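Local structure of enoyl-CoA hydratase/isomerase family protein (Pseudomonas syringae pv. tomato, 3OT6) at residues A[94-99]-A[200-205]; A[10-15]-A[47-52]; A[128-133]-A[157-162]. The protein probably acts as a hydratase or isomerase on acyl-CoA thioesters, as crotonase-fold relatives do, its precise reaction being unassigned. All blocks are in the same frame, centred on the assembly; numbering follows the deposited sequence.

Contact 1. Residues A[94-99]-A[200-205]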
# COMPACT_ATOMS: atom_id res chain seq x y z
N PRO A 94 -2.54 -13.43 5.65
CA PRO A 94 -1.88 -14.65 6.14
C PRO A 94 -0.60 -15.09 5.42
O PRO A 94 0.16 -15.91 5.95
CB PRO A 94 -2.98 -15.70 6.12
CG PRO A 94 -4.01 -15.22 5.16
CD PRO A 94 -3.89 -13.67 5.14
N PHE A 95 -0.31 -14.49 4.26
CA PHE A 95 0.92 -14.78 3.51
C PHE A 95 1.62 -13.43 3.21
O PHE A 95 0.99 -12.36 3.31
CB PHE A 95 0.60 -15.57 2.20
CG PHE A 95 -0.19 -16.78 2.44
CD1 PHE A 95 0.45 -17.98 2.70
CD2 PHE A 95 -1.58 -16.71 2.50
CE1 PHE A 95 -0.29 -19.11 3.00
CE2 PHE A 95 -2.33 -17.83 2.82
CZ PHE A 95 -1.67 -19.03 3.09
N PRO A 96 2.92 -13.48 2.86
CA PRO A 96 3.69 -12.29 2.69
C PRO A 96 3.14 -11.42 1.54
O PRO A 96 2.77 -11.95 0.50
CB PRO A 96 5.10 -12.84 2.35
CG PRO A 96 5.15 -14.19 3.12
CD PRO A 96 3.77 -14.70 2.78
N ILE A 97 3.06 -10.11 1.75
CA ILE A 97 2.76 -9.17 0.69
C ILE A 97 3.99 -8.31 0.30
O ILE A 97 4.61 -7.62 1.16
CB ILE A 97 1.56 -8.30 1.02
CG1 ILE A 97 0.34 -9.19 1.31
CG2 ILE A 97 1.21 -7.38 -0.19
CD1 ILE A 97 -0.92 -8.41 1.67
N ILE A 98 4.36 -8.42 -0.98
CA ILE A 98 5.41 -7.61 -1.59
C ILE A 98 4.72 -6.51 -2.36
O ILE A 98 3.71 -6.74 -3.07
CB ILE A 98 6.28 -8.44 -2.54
CG1 ILE A 98 6.85 -9.65 -1.82
CG2 ILE A 98 7.44 -7.63 -3.10
CD1 ILE A 98 7.64 -10.68 -2.78
N VAL A 99 5.20 -5.30 -2.19
CA VAL A 99 4.71 -4.22 -3.05
C VAL A 99 5.89 -3.85 -3.91
O VAL A 99 7.01 -3.56 -3.39
CB VAL A 99 4.17 -2.98 -2.26
CG1 VAL A 99 3.79 -1.83 -3.24
CG2 VAL A 99 2.97 -3.41 -1.45
N ILE A 200 10.21 -19.73 4.24
CA ILE A 200 9.76 -19.62 5.62
C ILE A 200 8.47 -20.38 5.88
O ILE A 200 7.71 -20.72 4.97
CB ILE A 200 9.62 -18.12 6.11
CG1 ILE A 200 8.38 -17.45 5.50
CG2 ILE A 200 10.90 -17.35 5.81
CD1 ILE A 200 8.16 -16.02 5.85
N ASN A 201 8.20 -20.62 7.14
CA ASN A 201 7.05 -21.36 7.49
C ASN A 201 5.83 -20.43 7.58
O ASN A 201 5.79 -19.48 8.36
CB ASN A 201 7.36 -22.12 8.80
CG ASN A 201 6.17 -22.88 9.30
OD1 ASN A 201 5.27 -22.32 9.94
ND2 ASN A 201 6.09 -24.13 8.93
N MSE A 202 4.84 -20.71 6.74
CA MSE A 202 3.73 -19.81 6.48
C MSE A 202 2.90 -19.67 7.74
O MSE A 202 2.37 -18.58 8.06
CB MSE A 202 2.88 -20.34 5.31
CG MSE A 202 3.54 -20.09 3.91
SE MSE A 202 4.33 -18.25 3.73
CE MSE A 202 5.89 -18.63 2.64
N ASN A 203 2.76 -20.78 8.46
CA ASN A 203 1.94 -20.74 9.66
C ASN A 203 2.60 -19.89 10.75
O ASN A 203 1.95 -19.02 11.32
CB ASN A 203 1.67 -22.14 10.18
CG ASN A 203 0.91 -22.10 11.47
OD1 ASN A 203 -0.30 -21.88 11.44
ND2 ASN A 203 1.61 -22.28 12.62
N ALA A 204 3.88 -20.13 11.01
CA ALA A 204 4.65 -19.26 11.88
C ALA A 204 4.67 -17.79 11.41
O ALA A 204 4.64 -16.88 12.24
CB ALA A 204 6.10 -19.81 12.09
N HIS A 205 4.71 -17.55 10.09
CA HIS A 205 4.64 -16.21 9.55
C HIS A 205 3.31 -15.53 9.93
O HIS A 205 3.33 -14.40 10.45
CB HIS A 205 4.79 -16.28 8.06
CG HIS A 205 4.64 -14.98 7.36
ND1 HIS A 205 5.67 -14.06 7.28
CD2 HIS A 205 3.60 -14.47 6.65
CE1 HIS A 205 5.26 -13.03 6.55
NE2 HIS A 205 4.02 -13.26 6.16
O HOH W 1 0.07 -18.72 6.55
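P96 meets both M202 and H205, and so docks the first turn of the C-terminal helix 202-230 against the loop leading into strand 97-100, a parallel strand of the large sheet expected of a crotonase-like fold. One element is a CH-pi contact: P96 CG lies over one face of the H205 imidazole, displaced toward its rim, 3.7 Å from the ring centroid and 27° off the normal. The rim atom beneath it is H205 NE2, at 3.4 Å from P96 CG. CG of H205 is anti to its backbone N (chi1 176°), which starts the ring off on the side of the proline. P94 O lies in the plane of the same ring, 3.8 Å from H205 CD2.

M202, a selenomethionine, supplies the second group of contacts. Its chain, bent at chi2 and chi3, crosses P96 and F95 at about a right angle. SE stands 3.7 Å from P96 CD and makes a Met-aromatic contact at the edge of F95, 5.4 Å from the ring centroid. M202 CG touches the same edge, 3.9 Å from F95 CD1.

Polar links are indirect. A water donates to P94 O and, weakly, to M202 O, while K209 makes weak bonds to both F95 O and H205 NE2. The helix start is N-capped by N201, whose OD1 accepts from A204 N at 2.8 Å in the carbonyl plane, nearly straight at 174°.

Contact 2. Residues A[10-15]-A[47-52]; sequences YHLDDG and DRAIVI
D47 OD2 is gripped twice, by Y10 OH, which donates to it at 2.7 Å, and by Q43 NE2 from the preceding helix. Y10 and D47 reach toward each other tip to tip, ring and carboxylate planes 49° apart, and the hydroxyl meets OD2 on its anti side, somewhat out of the carboxylate plane. L12 crosses the carboxylate obliquely, its CD2 branch lying 3.4 Å from D47 OD2. The other branch, L12 CD1, packs on the methyl of A49 (CB) at 3.9 Å.

These residues join two chain reversals. D14 and G15, both with positive phi, form the turn of the antiparallel hairpin 8-13/16-21, close to type I'. Helix 31-46 closes in a Schellman motif with R48 as C-prime residue, after which the chain enters strand 50-54, parallel to strand 16-21.

Where that strand begins, I50 N donates to G15 O at 3.0 Å, a bent bond with an N-H...O angle of 133°. G15 O also lies 3.7 Å from A49 CB, the same methyl that L12 CD1 touches.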
# COMPACT_ATOMS: atom_id res chain seq x y z
N TYR A 10 -5.49 -10.47 -11.63
CA TYR A 10 -4.87 -11.48 -10.79
C TYR A 10 -4.15 -12.53 -11.62
O TYR A 10 -4.74 -13.24 -12.39
CB TYR A 10 -5.94 -12.14 -9.94
CG TYR A 10 -5.46 -13.17 -8.95
CD1 TYR A 10 -5.18 -12.83 -7.63
CD2 TYR A 10 -5.33 -14.52 -9.32
CE1 TYR A 10 -4.74 -13.78 -6.71
CE2 TYR A 10 -4.89 -15.47 -8.41
CZ TYR A 10 -4.60 -15.09 -7.12
OH TYR A 10 -4.18 -16.02 -6.21
N HIS A 11 -2.87 -12.69 -11.45
CA HIS A 11 -2.28 -13.83 -12.11
C HIS A 11 -1.43 -14.67 -11.14
O HIS A 11 -0.58 -14.14 -10.50
CB HIS A 11 -1.54 -13.40 -13.40
CG HIS A 11 -0.20 -14.06 -13.59
ND1 HIS A 11 -0.02 -15.18 -14.40
CD2 HIS A 11 1.02 -13.78 -13.06
CE1 HIS A 11 1.26 -15.54 -14.35
NE2 HIS A 11 1.91 -14.71 -13.55
N LEU A 12 -1.68 -15.98 -11.07
CA LEU A 12 -0.88 -16.90 -10.21
C LEU A 12 0.19 -17.71 -11.02
O LEU A 12 -0.10 -18.32 -12.04
CB LEU A 12 -1.82 -17.80 -9.43
CG LEU A 12 -1.26 -18.99 -8.64
CD1 LEU A 12 -0.48 -18.53 -7.46
CD2 LEU A 12 -2.41 -19.99 -8.25
N ASP A 13 1.44 -17.66 -10.61
CA ASP A 13 2.44 -18.38 -11.29
C ASP A 13 3.43 -18.80 -10.25
O ASP A 13 3.97 -17.95 -9.57
CB ASP A 13 3.15 -17.53 -12.34
CG ASP A 13 3.93 -18.41 -13.37
OD1 ASP A 13 3.26 -19.07 -14.24
OD2 ASP A 13 5.20 -18.49 -13.28
N ASP A 14 3.65 -20.12 -10.12
CA ASP A 14 4.69 -20.69 -9.24
C ASP A 14 4.56 -20.16 -7.79
O ASP A 14 5.54 -19.67 -7.22
CB ASP A 14 6.06 -20.39 -9.88
CG ASP A 14 7.23 -21.01 -9.12
OD1 ASP A 14 7.12 -22.12 -8.52
OD2 ASP A 14 8.32 -20.38 -9.16
N GLY A 15 3.36 -20.22 -7.22
CA GLY A 15 3.10 -19.73 -5.84
C GLY A 15 3.25 -18.23 -5.53
O GLY A 15 3.30 -17.84 -4.37
N ASP A 47 -5.32 -19.44 -2.80
CA ASP A 47 -4.15 -20.07 -3.44
C ASP A 47 -2.91 -20.08 -2.56
O ASP A 47 -1.84 -20.45 -3.01
CB ASP A 47 -3.76 -19.41 -4.77
CG ASP A 47 -4.87 -19.47 -5.79
OD1 ASP A 47 -5.65 -20.46 -5.79
OD2 ASP A 47 -4.98 -18.54 -6.61
N ARG A 48 -3.06 -19.66 -1.30
CA ARG A 48 -1.93 -19.62 -0.35
C ARG A 48 -0.69 -18.98 -0.91
O ARG A 48 0.42 -19.43 -0.59
CB ARG A 48 -1.57 -20.99 0.20
CG ARG A 48 -2.77 -21.89 0.46
CD ARG A 48 -2.26 -23.14 1.18
NE ARG A 48 -2.71 -23.03 2.56
CZ ARG A 48 -1.91 -22.89 3.61
NH1 ARG A 48 -0.58 -22.90 3.51
NH2 ARG A 48 -2.49 -22.74 4.78
N ALA A 49 -0.85 -17.91 -1.68
CA ALA A 49 0.27 -17.44 -2.47
C ALA A 49 1.06 -16.30 -1.80
O ALA A 49 0.48 -15.48 -1.08
CB ALA A 49 -0.25 -17.00 -3.87
N ILE A 50 2.36 -16.23 -2.04
CA ILE A 50 3.06 -15.01 -1.85
C ILE A 50 2.47 -13.91 -2.80
O ILE A 50 2.28 -14.16 -4.01
CB ILE A 50 4.55 -15.20 -2.05
CG1 ILE A 50 5.05 -16.07 -0.89
CG2 ILE A 50 5.26 -13.83 -1.96
CD1 ILE A 50 6.42 -16.69 -1.12
N VAL A 51 2.11 -12.74 -2.25
CA VAL A 51 1.41 -11.72 -3.07
C VAL A 51 2.42 -10.67 -3.46
O VAL A 51 3.28 -10.31 -2.65
CB VAL A 51 0.27 -11.02 -2.29
CG1 VAL A 51 -0.22 -9.79 -3.07
CG2 VAL A 51 -0.95 -12.01 -2.01
N ILE A 52 2.38 -10.27 -4.73
CA ILE A 52 3.12 -9.09 -5.27
C ILE A 52 2.08 -8.06 -5.79
O ILE A 52 1.38 -8.35 -6.74
CB ILE A 52 4.00 -9.44 -6.46
CG1 ILE A 52 5.14 -10.33 -6.06
CG2 ILE A 52 4.69 -8.16 -6.98
CD1 ILE A 52 6.13 -10.62 -7.28

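Contact 3. Residues A[128-133]-A[157-162]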
# COMPACT_ATOMS: atom_id res chain seq x y z
N ILE A 128 7.86 9.62 -4.25
CA ILE A 128 7.12 8.81 -3.32
C ILE A 128 6.90 9.62 -2.06
O ILE A 128 7.88 10.16 -1.47
CB ILE A 128 7.92 7.57 -2.98
CG1 ILE A 128 8.07 6.67 -4.21
CG2 ILE A 128 7.30 6.89 -1.79
CD1 ILE A 128 9.12 5.66 -4.03
N GLY A 129 5.65 9.75 -1.63
CA GLY A 129 5.42 10.48 -0.41
C GLY A 129 3.98 10.76 -0.17
O GLY A 129 3.15 10.31 -0.92
N LEU A 130 3.72 11.58 0.85
CA LEU A 130 2.42 11.82 1.36
C LEU A 130 2.14 13.32 1.18
O LEU A 130 2.59 14.17 1.98
CB LEU A 130 2.39 11.44 2.86
CG LEU A 130 2.66 9.96 3.14
CD1 LEU A 130 2.65 9.70 4.67
CD2 LEU A 130 1.67 9.03 2.39
N ASN A 131 1.39 13.67 0.14
CA ASN A 131 1.34 15.08 -0.18
C ASN A 131 0.12 15.75 0.39
O ASN A 131 -0.16 16.89 0.06
CB ASN A 131 1.47 15.30 -1.68
CG ASN A 131 0.28 14.77 -2.45
OD1 ASN A 131 -0.51 13.97 -1.96
ND2 ASN A 131 0.16 15.21 -3.65
N GLU A 132 -0.60 15.05 1.26
CA GLU A 132 -1.90 15.54 1.61
C GLU A 132 -1.87 16.92 2.25
O GLU A 132 -2.80 17.73 2.03
CB GLU A 132 -2.85 14.50 2.32
CG GLU A 132 -2.33 13.28 2.99
CD GLU A 132 -1.80 12.15 2.07
OE1 GLU A 132 -2.45 11.10 1.92
OE2 GLU A 132 -0.69 12.29 1.53
N VAL A 133 -0.82 17.20 3.01
CA VAL A 133 -0.73 18.47 3.73
C VAL A 133 -0.45 19.58 2.71
O VAL A 133 -0.81 20.74 2.92
CB VAL A 133 0.30 18.47 4.90
CG1 VAL A 133 0.85 19.92 5.21
CG2 VAL A 133 -0.35 17.93 6.11
N ASN A 157 7.89 12.93 10.69
CA ASN A 157 7.34 14.27 10.74
C ASN A 157 7.57 14.97 9.34
O ASN A 157 6.76 15.76 8.87
CB ASN A 157 7.97 15.06 11.86
CG ASN A 157 9.43 15.43 11.55
OD1 ASN A 157 9.73 16.57 11.18
ND2 ASN A 157 10.31 14.44 11.57
N ARG A 158 8.65 14.64 8.63
CA ARG A 158 8.88 15.37 7.39
C ARG A 158 7.90 14.87 6.35
O ARG A 158 7.34 15.63 5.56
CB ARG A 158 10.32 15.24 6.94
CG ARG A 158 11.25 16.19 7.72
CD ARG A 158 12.73 15.69 7.73
NE ARG A 158 13.04 15.28 6.39
CZ ARG A 158 13.75 14.21 6.08
NH1 ARG A 158 14.29 13.44 7.01
NH2 ARG A 158 13.93 13.93 4.81
N SER A 159 7.65 13.59 6.37
CA SER A 159 6.73 13.06 5.37
C SER A 159 5.27 13.51 5.61
O SER A 159 4.59 13.94 4.71
CB SER A 159 6.84 11.53 5.36
OG SER A 159 5.85 10.98 4.48
N VAL A 160 4.80 13.36 6.84
CA VAL A 160 3.41 13.51 7.17
C VAL A 160 3.08 14.98 7.45
O VAL A 160 2.07 15.48 6.98
CB VAL A 160 3.07 12.64 8.43
CG1 VAL A 160 1.75 13.04 9.03
CG2 VAL A 160 3.14 11.13 8.12
N ILE A 161 3.93 15.65 8.23
CA ILE A 161 3.64 17.01 8.67
C ILE A 161 4.12 18.05 7.62
O ILE A 161 3.50 19.11 7.48
CB ILE A 161 4.26 17.26 10.01
CG1 ILE A 161 3.49 16.50 11.07
CG2 ILE A 161 4.21 18.72 10.37
CD1 ILE A 161 4.28 16.28 12.32
N ASN A 162 5.22 17.76 6.92
CA ASN A 162 5.76 18.73 6.00
C ASN A 162 5.41 18.35 4.57
O ASN A 162 5.83 19.08 3.62
CB ASN A 162 7.28 18.81 6.08
CG ASN A 162 7.77 19.15 7.46
OD1 ASN A 162 6.98 19.51 8.35
ND2 ASN A 162 9.12 19.09 7.66
O HOH W 2 5.39 12.74 2.44
O HOH W 3 1.21 15.21 4.15
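L130 and S159 bring their CA atoms to 6.0 Å, and V133 and I161 approach to 6.8 Å, as the loop after strand 128-129 passes residues 157-162, in and after helix 153-160. L130 points toward the helix: its CG is anti to the carbonyl carbon (chi1 -62°), and an extended chi2 (178°) carries CD1 on to both a polar and an apolar neighbour. One is S159 OG, 3.5 Å from L130 CD1; the other is V160 CG2, 3.8 Å from that same methyl. The leucine and V160 lie side by side, pointing the same way, while A110 and F111 of helix 108-113 also touch L130. V133 sets its two methyls against two successive carbonyls of 157-162: CG2 sits 3.6 Å from V160 O, and CG1 is equally near I161 O.

The loop leaves a small four-stranded sheet in which strand 128-129 runs antiparallel to strand 165-166. After G129 the chain runs through helices 141-150 and 153-160 and rejoins the sheet at strand 165-166.

Two waters carry the polar part of the interface. The first accepts from L130 N at 2.6 Å and is also bonded to S159 OG, 2.7 Å from the water; it can donate to S159 O as well, though other acceptors compete for its protons. The second water donates to L130 O at 2.8 Å and to V160 O, and accepts from V133 N.

How the contacts relate
From the N terminus, contact 2 closes first: strand 8-13 and the turn after it meet residues 47-52, enclosing strand 16-21 and helix 31-46. Contact 1 opens later and closes a loop of about a hundred residues, from the start of strand 97-100 to helix 202-230. Contact 3, joining 128-133 to 157-162, falls wholly within that span, yet the two centres are 29 Å apart on opposite sides of the chain's centre. Contacts 1 and 2 are adjoining: strands 50-54 and 97-100 are neighbours in the large sheet, and P96 and I98 pair with V51. Contact 3 ties the loop after strand 128-129 of the smaller sheet to helix 153-160.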